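Long-range contact in SIR4-interacting protein SIF2 (Saccharomyces cerevisiae, PDB 1R5M), which acts as a corepressor subunit of the Set3 complex and antagonizes telomeric silencing in yeast: residues V153-M167 with G209-P223. Numbering follows the deposited sequence.
Sequences VSVKWNKDGTHIISM and GVDVEWVDDDKFVIP
Lys-156 sets out with CG opposite its carbonyl carbon (chi1 -63°) and bends again at chi2 and chi4, which turns its amine onto the chain of residues 211-213. Trp-214 has the same first torsion (chi1 -73°), and its indole slides between Asn-158 and Ile-165 of the 153-167 hairpin. Three acceptors of the other segment grip Lys-156 NZ. The shortest bond runs from Lys-156 NZ to Val-212 O at 2.7 Å, nearly in line with the carbonyl. Salt bridges join Lys-156 NZ to Asp-211 OD1 and to Glu-213 OE1, each at 3.1 Å. Asp-211 OD1 is met on its syn side but tilted out of the carboxylate plane, Glu-213 OE1 from well above its plane. The second oxygens, Asp-211 OD2 and Glu-213 OE2, accept from the backbone N of Leu-253 and Phe-255, so both acids also tie to the next blade. One water links Ser-154 OG to Asp-211 OD1.

Trp-214 NE1 donates to Lys-156 O at 2.9 Å. The oxygen lies in the indole plane, but the donor sits well above the carbonyl plane. Lys-156 O also takes the strand bond from Ile-165 N. The indole is held between two aliphatic groups. Asn-158 CB lies 3.4 Å from the centroid of the Trp-214 six-membered ring. On the opposite face, Ile-165 CD1 is 3.5 Å from the centroid of the five-membered ring. Both are CH-pi contacts. Ile-165 CG2 packs on Val-212 CG2 at 3.8 Å. Further along, Met-167 SD touches Val-212 CG1, and Met-167 CE lies against the backbone at Asp-211 N.

The two hairpins belong to the repeats WD 3 and WD 4. Their face-to-face packing joins neighbouring four-stranded antiparallel blades, as is characteristic of a WD40 beta-propeller.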
loop_
_atom_site.group_PDB
_atom_site.type_symbol
_atom_site.label_atom_id
_atom_site.label_comp_id
_atom_site.label_asym_id
_atom_site.label_seq_id
_atom_site.Cartn_x
_atom_site.Cartn_y
_atom_site.Cartn_z
ATOM N N VAL A 153 5.048 4.629 -8.709
ATOM C CA VAL A 153 5.135 4.253 -7.298
ATOM C C VAL A 153 3.785 4.185 -6.596
ATOM O O VAL A 153 3.610 3.401 -5.663
ATOM C CB VAL A 153 6.041 5.225 -6.496
ATOM C CG1 VAL A 153 7.434 5.253 -7.091
ATOM C CG2 VAL A 153 5.448 6.620 -6.480
ATOM N N SER A 154 2.831 4.998 -7.037
ATOM C CA SER A 154 1.522 5.007 -6.403
ATOM C C SER A 154 0.402 5.315 -7.387
ATOM O O SER A 154 0.565 6.125 -8.300
ATOM C CB SER A 154 1.508 6.037 -5.265
ATOM O OG SER A 154 0.278 6.012 -4.555
ATOM N N VAL A 155 -0.729 4.641 -7.198
ATOM C CA VAL A 155 -1.924 4.844 -8.016
ATOM C C VAL A 155 -3.114 4.707 -7.076
ATOM O O VAL A 155 -3.268 3.680 -6.412
ATOM C CB VAL A 155 -2.064 3.787 -9.131
ATOM C CG1 VAL A 155 -3.401 3.966 -9.851
ATOM C CG2 VAL A 155 -0.920 3.920 -10.121
ATOM N N LYS A 156 -3.941 5.745 -7.008
ATOM C CA LYS A 156 -5.112 5.730 -6.135
ATOM C C LYS A 156 -6.378 6.069 -6.921
ATOM O O LYS A 156 -6.404 7.036 -7.685
ATOM C CB LYS A 156 -4.943 6.735 -4.985
ATOM C CG LYS A 156 -3.784 6.445 -4.023
ATOM C CD LYS A 156 -4.038 5.191 -3.203
ATOM C CE LYS A 156 -2.936 4.942 -2.163
ATOM N NZ LYS A 156 -2.905 5.938 -1.049
ATOM N N TRP A 157 -7.416 5.261 -6.724
ATOM C CA TRP A 157 -8.706 5.458 -7.381
ATOM C C TRP A 157 -9.619 6.301 -6.507
ATOM O O TRP A 157 -9.582 6.190 -5.280
ATOM C CB TRP A 157 -9.425 4.125 -7.582
ATOM C CG TRP A 157 -8.881 3.226 -8.625
ATOM C CD1 TRP A 157 -7.806 2.393 -8.521
ATOM C CD2 TRP A 157 -9.446 2.999 -9.916
ATOM N NE1 TRP A 157 -7.673 1.648 -9.670
ATOM C CE2 TRP A 157 -8.668 2.001 -10.544
ATOM C CE3 TRP A 157 -10.541 3.540 -10.605
ATOM C CZ2 TRP A 157 -8.951 1.530 -11.829
ATOM C CZ3 TRP A 157 -10.822 3.072 -11.884
ATOM C CH2 TRP A 157 -10.029 2.076 -12.482
ATOM N N ASN A 158 -10.458 7.126 -7.125
ATOM C CA ASN A 158 -11.389 7.920 -6.337
ATOM C C ASN A 158 -12.618 7.057 -6.054
ATOM O O ASN A 158 -12.738 5.946 -6.578
ATOM C CB ASN A 158 -11.749 9.227 -7.063
ATOM C CG ASN A 158 -12.774 9.040 -8.159
ATOM O OD1 ASN A 158 -12.817 8.009 -8.826
ATOM N ND2 ASN A 158 -13.600 10.062 -8.364
ATOM N N LYS A 159 -13.513 7.572 -5.218
ATOM C CA LYS A 159 -14.718 6.869 -4.793
ATOM C C LYS A 159 -15.563 6.167 -5.860
ATOM O O LYS A 159 -15.826 4.968 -5.753
ATOM C CB LYS A 159 -15.608 7.834 -4.001
ATOM C CG LYS A 159 -16.822 7.187 -3.350
ATOM C CD LYS A 159 -16.410 6.207 -2.265
ATOM C CE LYS A 159 -17.619 5.549 -1.616
ATOM N NZ LYS A 159 -17.213 4.560 -0.578
ATOM N N ASP A 160 -15.989 6.901 -6.880
ATOM C CA ASP A 160 -16.836 6.308 -7.913
ATOM C C ASP A 160 -16.134 5.624 -9.086
ATOM O O ASP A 160 -16.790 5.203 -10.040
ATOM C CB ASP A 160 -17.821 7.350 -8.446
ATOM C CG ASP A 160 -17.152 8.657 -8.798
ATOM O OD1 ASP A 160 -16.081 8.623 -9.436
ATOM O OD2 ASP A 160 -17.702 9.720 -8.441
ATOM N N GLY A 161 -14.810 5.513 -9.020
ATOM C CA GLY A 161 -14.067 4.846 -10.077
ATOM C C GLY A 161 -13.979 5.561 -11.414
ATOM O O GLY A 161 -13.873 4.914 -12.462
ATOM N N THR A 162 -13.999 6.888 -11.380
ATOM C CA THR A 162 -13.934 7.684 -12.598
ATOM C C THR A 162 -12.594 8.392 -12.776
ATOM O O THR A 162 -12.245 8.798 -13.883
ATOM C CB THR A 162 -15.050 8.746 -12.622
ATOM O OG1 THR A 162 -14.952 9.577 -11.459
ATOM C CG2 THR A 162 -16.420 8.077 -12.641
ATOM N N HIS A 163 -11.848 8.543 -11.688
ATOM C CA HIS A 163 -10.557 9.217 -11.746
ATOM C C HIS A 163 -9.506 8.490 -10.935
ATOM O O HIS A 163 -9.820 7.786 -9.979
ATOM C CB HIS A 163 -10.650 10.638 -11.181
ATOM C CG HIS A 163 -11.585 11.536 -11.926
ATOM N ND1 HIS A 163 -12.954 11.452 -11.803
ATOM C CD2 HIS A 163 -11.346 12.538 -12.803
ATOM C CE1 HIS A 163 -13.519 12.366 -12.571
ATOM N NE2 HIS A 163 -12.565 13.039 -13.189
ATOM N N ILE A 164 -8.251 8.663 -11.330
ATOM C CA ILE A 164 -7.147 8.085 -10.579
ATOM C C ILE A 164 -6.054 9.133 -10.499
ATOM O O ILE A 164 -6.002 10.063 -11.311
ATOM C CB ILE A 164 -6.518 6.820 -11.237
ATOM C CG1 ILE A 164 -5.960 7.154 -12.620
ATOM C CG2 ILE A 164 -7.536 5.697 -11.301
ATOM C CD1 ILE A 164 -5.027 6.074 -13.169
ATOM N N ILE A 165 -5.208 8.994 -9.488
ATOM C CA ILE A 165 -4.054 9.865 -9.319
ATOM C C ILE A 165 -2.894 8.894 -9.405
ATOM O O ILE A 165 -2.924 7.836 -8.774
ATOM C CB ILE A 165 -3.992 10.515 -7.932
ATOM C CG1 ILE A 165 -5.211 11.399 -7.704
ATOM C CG2 ILE A 165 -2.709 11.332 -7.804
ATOM C CD1 ILE A 165 -5.429 11.712 -6.252
ATOM N N SER A 166 -1.886 9.226 -10.199
ATOM C CA SER A 166 -0.719 8.362 -10.314
ATOM C C SER A 166 0.519 9.207 -10.074
ATOM O O SER A 166 0.561 10.380 -10.440
ATOM C CB SER A 166 -0.651 7.706 -11.700
ATOM O OG SER A 166 -0.639 8.675 -12.734
ATOM N N MET A 167 1.518 8.616 -9.432
ATOM C CA MET A 167 2.753 9.336 -9.164
ATOM C C MET A 167 3.930 8.417 -9.427
ATOM O O MET A 167 3.869 7.223 -9.132
ATOM C CB MET A 167 2.797 9.829 -7.713
ATOM C CG MET A 167 4.004 10.719 -7.415
ATOM S SD MET A 167 3.918 11.506 -5.796
ATOM C CE MET A 167 4.173 10.084 -4.785
ATOM N N GLY A 209 8.354 12.090 -1.606
ATOM C CA GLY A 209 7.522 11.086 -0.972
ATOM C C GLY A 209 7.104 10.028 -1.975
ATOM O O GLY A 209 7.405 10.144 -3.166
ATOM N N VAL A 210 6.387 9.012 -1.507
ATOM C CA VAL A 210 5.979 7.915 -2.373
ATOM C C VAL A 210 4.510 7.513 -2.270
ATOM O O VAL A 210 4.155 6.373 -2.570
ATOM C CB VAL A 210 6.842 6.669 -2.093
ATOM C CG1 VAL A 210 8.298 6.951 -2.453
ATOM C CG2 VAL A 210 6.736 6.285 -0.619
ATOM N N ASP A 211 3.656 8.433 -1.841
ATOM C CA ASP A 211 2.234 8.118 -1.730
ATOM C C ASP A 211 1.396 9.350 -2.058
ATOM O O ASP A 211 1.883 10.478 -1.996
ATOM C CB ASP A 211 1.911 7.635 -0.307
ATOM C CG ASP A 211 0.740 6.660 -0.258
ATOM O OD1 ASP A 211 0.161 6.357 -1.325
ATOM O OD2 ASP A 211 0.406 6.187 0.854
ATOM N N VAL A 212 0.142 9.108 -2.437
ATOM C CA VAL A 212 -0.834 10.156 -2.739
ATOM C C VAL A 212 -2.151 9.615 -2.181
ATOM O O VAL A 212 -2.236 8.437 -1.840
ATOM C CB VAL A 212 -0.985 10.406 -4.259
ATOM C CG1 VAL A 212 0.335 10.903 -4.844
ATOM C CG2 VAL A 212 -1.440 9.137 -4.955
ATOM N N GLU A 213 -3.184 10.446 -2.091
ATOM C CA GLU A 213 -4.439 9.962 -1.526
ATOM C C GLU A 213 -5.631 10.863 -1.823
ATOM O O GLU A 213 -5.493 12.081 -1.894
ATOM C CB GLU A 213 -4.282 9.813 0.000
ATOM C CG GLU A 213 -5.539 9.371 0.746
ATOM C CD GLU A 213 -5.882 7.908 0.518
ATOM O OE1 GLU A 213 -5.601 7.397 -0.588
ATOM O OE2 GLU A 213 -6.445 7.270 1.433
ATOM N N TRP A 214 -6.799 10.254 -2.007
ATOM C CA TRP A 214 -8.022 11.015 -2.247
ATOM C C TRP A 214 -8.616 11.332 -0.881
ATOM O O TRP A 214 -8.633 10.474 0.002
ATOM C CB TRP A 214 -9.042 10.194 -3.048
ATOM C CG TRP A 214 -8.698 10.030 -4.489
ATOM C CD1 TRP A 214 -7.953 9.034 -5.048
ATOM C CD2 TRP A 214 -9.060 10.911 -5.558
ATOM N NE1 TRP A 214 -7.825 9.241 -6.402
ATOM C CE2 TRP A 214 -8.496 10.388 -6.741
ATOM C CE3 TRP A 214 -9.808 12.096 -5.630
ATOM C CZ2 TRP A 214 -8.655 11.009 -7.988
ATOM C CZ3 TRP A 214 -9.968 12.714 -6.871
ATOM C CH2 TRP A 214 -9.392 12.168 -8.032
ATOM N N VAL A 215 -9.108 12.555 -0.704
ATOM C CA VAL A 215 -9.703 12.934 0.577
ATOM C C VAL A 215 -11.168 13.323 0.425
ATOM O O VAL A 215 -11.814 13.754 1.384
ATOM C CB VAL A 215 -8.920 14.088 1.247
ATOM C CG1 VAL A 215 -7.500 13.637 1.538
ATOM C CG2 VAL A 215 -8.918 15.321 0.360
ATOM N N ASP A 216 -11.678 13.164 -0.791
ATOM C CA ASP A 216 -13.071 13.446 -1.119
ATOM C C ASP A 216 -13.269 12.948 -2.548
ATOM O O ASP A 216 -12.303 12.577 -3.214
ATOM C CB ASP A 216 -13.368 14.946 -1.037
ATOM C CG ASP A 216 -14.837 15.237 -0.761
ATOM O OD1 ASP A 216 -15.681 14.342 -0.979
ATOM O OD2 ASP A 216 -15.146 16.369 -0.330
ATOM N N ASP A 217 -14.511 12.929 -3.018
ATOM C CA ASP A 217 -14.787 12.464 -4.369
ATOM C C ASP A 217 -14.037 13.292 -5.410
ATOM O O ASP A 217 -13.708 12.795 -6.489
ATOM C CB ASP A 217 -16.292 12.526 -4.650
ATOM C CG ASP A 217 -17.096 11.620 -3.732
ATOM O OD1 ASP A 217 -16.881 10.391 -3.769
ATOM O OD2 ASP A 217 -17.940 12.137 -2.971
ATOM N N ASP A 218 -13.755 14.548 -5.075
ATOM C CA ASP A 218 -13.069 15.447 -5.997
ATOM C C ASP A 218 -11.901 16.207 -5.374
ATOM O O ASP A 218 -11.515 17.263 -5.866
ATOM C CB ASP A 218 -14.075 16.451 -6.564
ATOM C CG ASP A 218 -14.583 17.417 -5.511
ATOM O OD1 ASP A 218 -14.712 17.007 -4.335
ATOM O OD2 ASP A 218 -14.863 18.585 -5.859
ATOM N N LYS A 219 -11.340 15.679 -4.291
ATOM C CA LYS A 219 -10.218 16.339 -3.631
ATOM C C LYS A 219 -9.156 15.300 -3.314
ATOM O O LYS A 219 -9.477 14.151 -3.014
ATOM C CB LYS A 219 -10.675 17.019 -2.339
ATOM C CG LYS A 219 -11.819 18.008 -2.523
ATOM C CD LYS A 219 -12.266 18.573 -1.184
ATOM C CE LYS A 219 -13.513 19.439 -1.334
ATOM N NZ LYS A 219 -14.668 18.659 -1.862
ATOM N N PHE A 220 -7.895 15.704 -3.383
ATOM C CA PHE A 220 -6.803 14.781 -3.118
ATOM C C PHE A 220 -5.573 15.483 -2.562
ATOM O O PHE A 220 -5.472 16.711 -2.600
ATOM C CB PHE A 220 -6.453 14.022 -4.403
ATOM C CG PHE A 220 -6.102 14.916 -5.569
ATOM C CD1 PHE A 220 -4.784 15.288 -5.808
ATOM C CD2 PHE A 220 -7.094 15.379 -6.428
ATOM C CE1 PHE A 220 -4.455 16.104 -6.889
ATOM C CE2 PHE A 220 -6.777 16.197 -7.512
ATOM C CZ PHE A 220 -5.454 16.561 -7.743
ATOM N N VAL A 221 -4.641 14.696 -2.033
ATOM C CA VAL A 221 -3.414 15.239 -1.465
ATOM C C VAL A 221 -2.180 14.558 -2.047
ATOM O O VAL A 221 -2.196 13.360 -2.345
ATOM C CB VAL A 221 -3.385 15.085 0.076
ATOM C CG1 VAL A 221 -4.481 15.933 0.715
ATOM C CG2 VAL A 221 -3.556 13.620 0.457
ATOM N N ILE A 222 -1.116 15.335 -2.224
ATOM C CA ILE A 222 0.134 14.811 -2.756
ATOM C C ILE A 222 1.309 15.480 -2.046
ATOM O O ILE A 222 1.198 16.608 -1.565
ATOM C CB ILE A 222 0.261 15.050 -4.284
ATOM C CG1 ILE A 222 0.447 16.536 -4.576
ATOM C CG2 ILE A 222 -0.985 14.535 -5.000
ATOM C CD1 ILE A 222 0.661 16.837 -6.053
ATOM N N PRO A 223 2.450 14.784 -1.959
ATOM C CA PRO A 223 3.632 15.340 -1.297
ATOM C C PRO A 223 4.141 16.602 -1.982
ATOM O O PRO A 223 4.207 16.669 -3.210
ATOM C CB PRO A 223 4.646 14.201 -1.388
ATOM C CG PRO A 223 3.790 12.978 -1.418
ATOM C CD PRO A 223 2.684 13.388 -2.362
HETATM O O HOH W 1 0.578 3.953 -2.641
HETATM O O HOH W 2 -1.268 4.158 0.879
HETATM O O HOH W 3 -12.618 9.612 -3.618
#